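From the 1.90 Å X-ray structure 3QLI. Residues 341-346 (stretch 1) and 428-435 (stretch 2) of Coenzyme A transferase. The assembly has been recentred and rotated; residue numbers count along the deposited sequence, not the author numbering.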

# COMPACT_ATOMS: atom_id res chain seq x y z
N ILE A 341 -7.78 10.81 13.31
CA ILE A 341 -6.46 11.10 12.77
C ILE A 341 -5.51 11.26 13.95
O ILE A 341 -5.84 11.97 14.91
N ASP A 342 -4.35 10.62 13.92
CA ASP A 342 -3.45 10.79 15.05
C ASP A 342 -2.32 11.76 14.74
O ASP A 342 -2.23 12.28 13.62
N LEU A 343 -1.49 12.06 15.74
CA LEU A 343 -0.47 13.08 15.59
C LEU A 343 0.68 12.69 14.67
O LEU A 343 1.54 13.53 14.37
N THR A 344 0.70 11.44 14.21
CA THR A 344 1.69 11.00 13.23
C THR A 344 1.16 11.20 11.82
O THR A 344 1.93 11.13 10.85
N GLY A 345 -0.14 11.45 11.70
CA GLY A 345 -0.76 11.62 10.39
C GLY A 345 -1.43 10.36 9.86
O GLY A 345 -1.95 10.35 8.75
N ALA A 346 -1.41 9.28 10.65
CA ALA A 346 -2.14 8.07 10.28
C ALA A 346 -3.63 8.28 10.52
O ALA A 346 -4.02 9.04 11.42
N GLU A 428 7.12 18.51 12.50
CA GLU A 428 6.33 19.42 11.68
C GLU A 428 4.90 18.90 11.52
O GLU A 428 3.94 19.68 11.54
N ARG A 429 4.75 17.59 11.34
CA ARG A 429 3.43 16.98 11.25
C ARG A 429 2.61 17.18 12.53
O ARG A 429 1.47 17.64 12.47
N ALA A 430 3.19 16.82 13.67
CA ALA A 430 2.46 16.94 14.93
C ALA A 430 2.01 18.38 15.16
O ALA A 430 0.86 18.62 15.51
N LEU A 431 2.90 19.33 14.94
CA LEU A 431 2.57 20.73 15.19
C LEU A 431 1.45 21.22 14.27
O LEU A 431 0.54 21.92 14.71
N ARG A 432 1.50 20.84 13.00
CA ARG A 432 0.48 21.30 12.05
C ARG A 432 -0.85 20.59 12.25
O ARG A 432 -1.91 21.19 12.09
N ILE A 433 -0.79 19.32 12.62
CA ILE A 433 -1.99 18.55 12.87
C ILE A 433 -2.76 19.05 14.10
O ILE A 433 -3.98 19.10 14.10
N ILE A 434 -2.03 19.40 15.15
CA ILE A 434 -2.67 19.95 16.34
C ILE A 434 -3.52 21.18 16.01
O ILE A 434 -4.57 21.41 16.60
N GLU A 435 -3.07 21.97 15.04
CA GLU A 435 -3.82 23.17 14.68
C GLU A 435 -5.13 22.87 13.95
O GLU A 435 -5.96 23.77 13.76

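A type I beta turn from Asp342 to Gly345 packs against a helix of the second stretch, and the two stretches bury 325 Å² between them. Leu343 and Ile433 are the two residues most covered.

Leu343 is the residue most covered by the other stretch. Its CA-to-CB bond points sideways, but the m, t rotamer (chi1 -64°, chi2 177°) brings the end of the side chain nearer the helix. Leu343 CD2 lies 3.7 Å from Ile434 CG1 and 3.9 Å from Ile433 CG2. Ile434 also starts sideways, and its m, t rotamer brings its end closer. Near the start of the leucine side chain, Leu343 CB is 4.5 Å from Ala430 CB. The small alanine accompanies a close backbone approach: Leu343 O lies 3.6 Å from Ala430 CA, a CA-H...O contact.

Ile433 points toward the turn and is also m, t (chi1 -69°, chi2 169°). Ile433 CD1 packs against the turn backbone, 3.6 Å from Gly345 N and 3.7 Å from both Asp342 O and Leu343 O. That nitrogen and Asp342 O are already paired in the turn hydrogen bond, Gly345 N to Asp342 O, at 3.0 Å. The methyl therefore covers a polar pair that is satisfied.

Arg429 supplies the polar link. It points toward the turn, with chi1 to chi3 m, t, t. Arg429 NH1 donates a hydrogen bond to Thr344 O at 3.2 Å, with the acceptor at the guanidinium edge. A CB on Gly345 would lie 2.9 Å from Arg429 NH1, a clash; the backbone angles there also call for glycine.

The CA-to-CB bond of Asp342 points away from the helix, though the end comes nearer; its carboxylate braces the turn. Asp342 OD1 accepts hydrogen bonds from Thr344 N at 2.9 Å and Thr344 OG1 at 2.6 Å. Thr344 and Asp342 both have chi1 p.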

# COMPACT_ATOMS: atom_id res chain seq x y z
CB ILE A 341 -6.46 12.42 11.96
CG1 ILE A 341 -7.49 12.37 10.82
CG2 ILE A 341 -5.07 12.69 11.40
CD1 ILE A 341 -7.54 13.66 10.00
CB ASP A 342 -2.97 9.45 15.65
CG ASP A 342 -1.93 8.73 14.80
OD1 ASP A 342 -1.30 9.35 13.90
OD2 ASP A 342 -1.72 7.51 15.07
CB LEU A 343 0.06 13.52 16.97
CG LEU A 343 -1.00 14.19 17.84
CD1 LEU A 343 -0.46 14.55 19.22
CD2 LEU A 343 -1.56 15.44 17.12
CB THR A 344 2.08 9.50 13.39
OG1 THR A 344 1.04 8.68 12.86
CG2 THR A 344 2.31 9.15 14.85
CB ALA A 346 -1.64 6.90 11.11
CB GLU A 428 6.99 19.63 10.31
CG GLU A 428 8.34 20.39 10.38
CD GLU A 428 9.14 20.33 9.07
OE1 GLU A 428 9.14 19.26 8.42
OE2 GLU A 428 9.76 21.34 8.69
CB ARG A 429 3.52 15.48 10.98
CG ARG A 429 4.01 15.14 9.61
CD ARG A 429 4.04 13.63 9.38
NE ARG A 429 4.32 13.33 7.98
CZ ARG A 429 3.68 12.42 7.26
NH1 ARG A 429 2.71 11.70 7.81
NH2 ARG A 429 4.01 12.24 5.99
CB ALA A 430 3.32 16.44 16.11
CB LEU A 431 3.80 21.63 15.03
CG LEU A 431 4.93 21.45 16.07
CD1 LEU A 431 6.16 22.24 15.65
CD2 LEU A 431 4.48 21.88 17.47
CB ARG A 432 0.98 21.20 10.60
CG ARG A 432 2.14 22.11 10.34
CD ARG A 432 2.66 22.06 8.94
NE ARG A 432 3.74 23.03 8.80
CZ ARG A 432 4.37 23.32 7.66
NH1 ARG A 432 4.03 22.71 6.52
NH2 ARG A 432 5.34 24.23 7.67
CB ILE A 433 -1.67 17.05 13.03
CG1 ILE A 433 -1.23 16.47 11.68
CG2 ILE A 433 -2.88 16.32 13.58
CD1 ILE A 433 -0.63 15.06 11.78
CB ILE A 434 -1.62 20.28 17.43
CG1 ILE A 434 -1.12 18.98 18.07
CG2 ILE A 434 -2.21 21.18 18.50
CD1 ILE A 434 0.17 19.14 18.90
CB GLU A 435 -2.95 24.18 13.91
CG GLU A 435 -1.77 24.72 14.73
CD GLU A 435 -2.19 25.17 16.14
OE1 GLU A 435 -2.96 26.14 16.22
OE2 GLU A 435 -1.78 24.55 17.15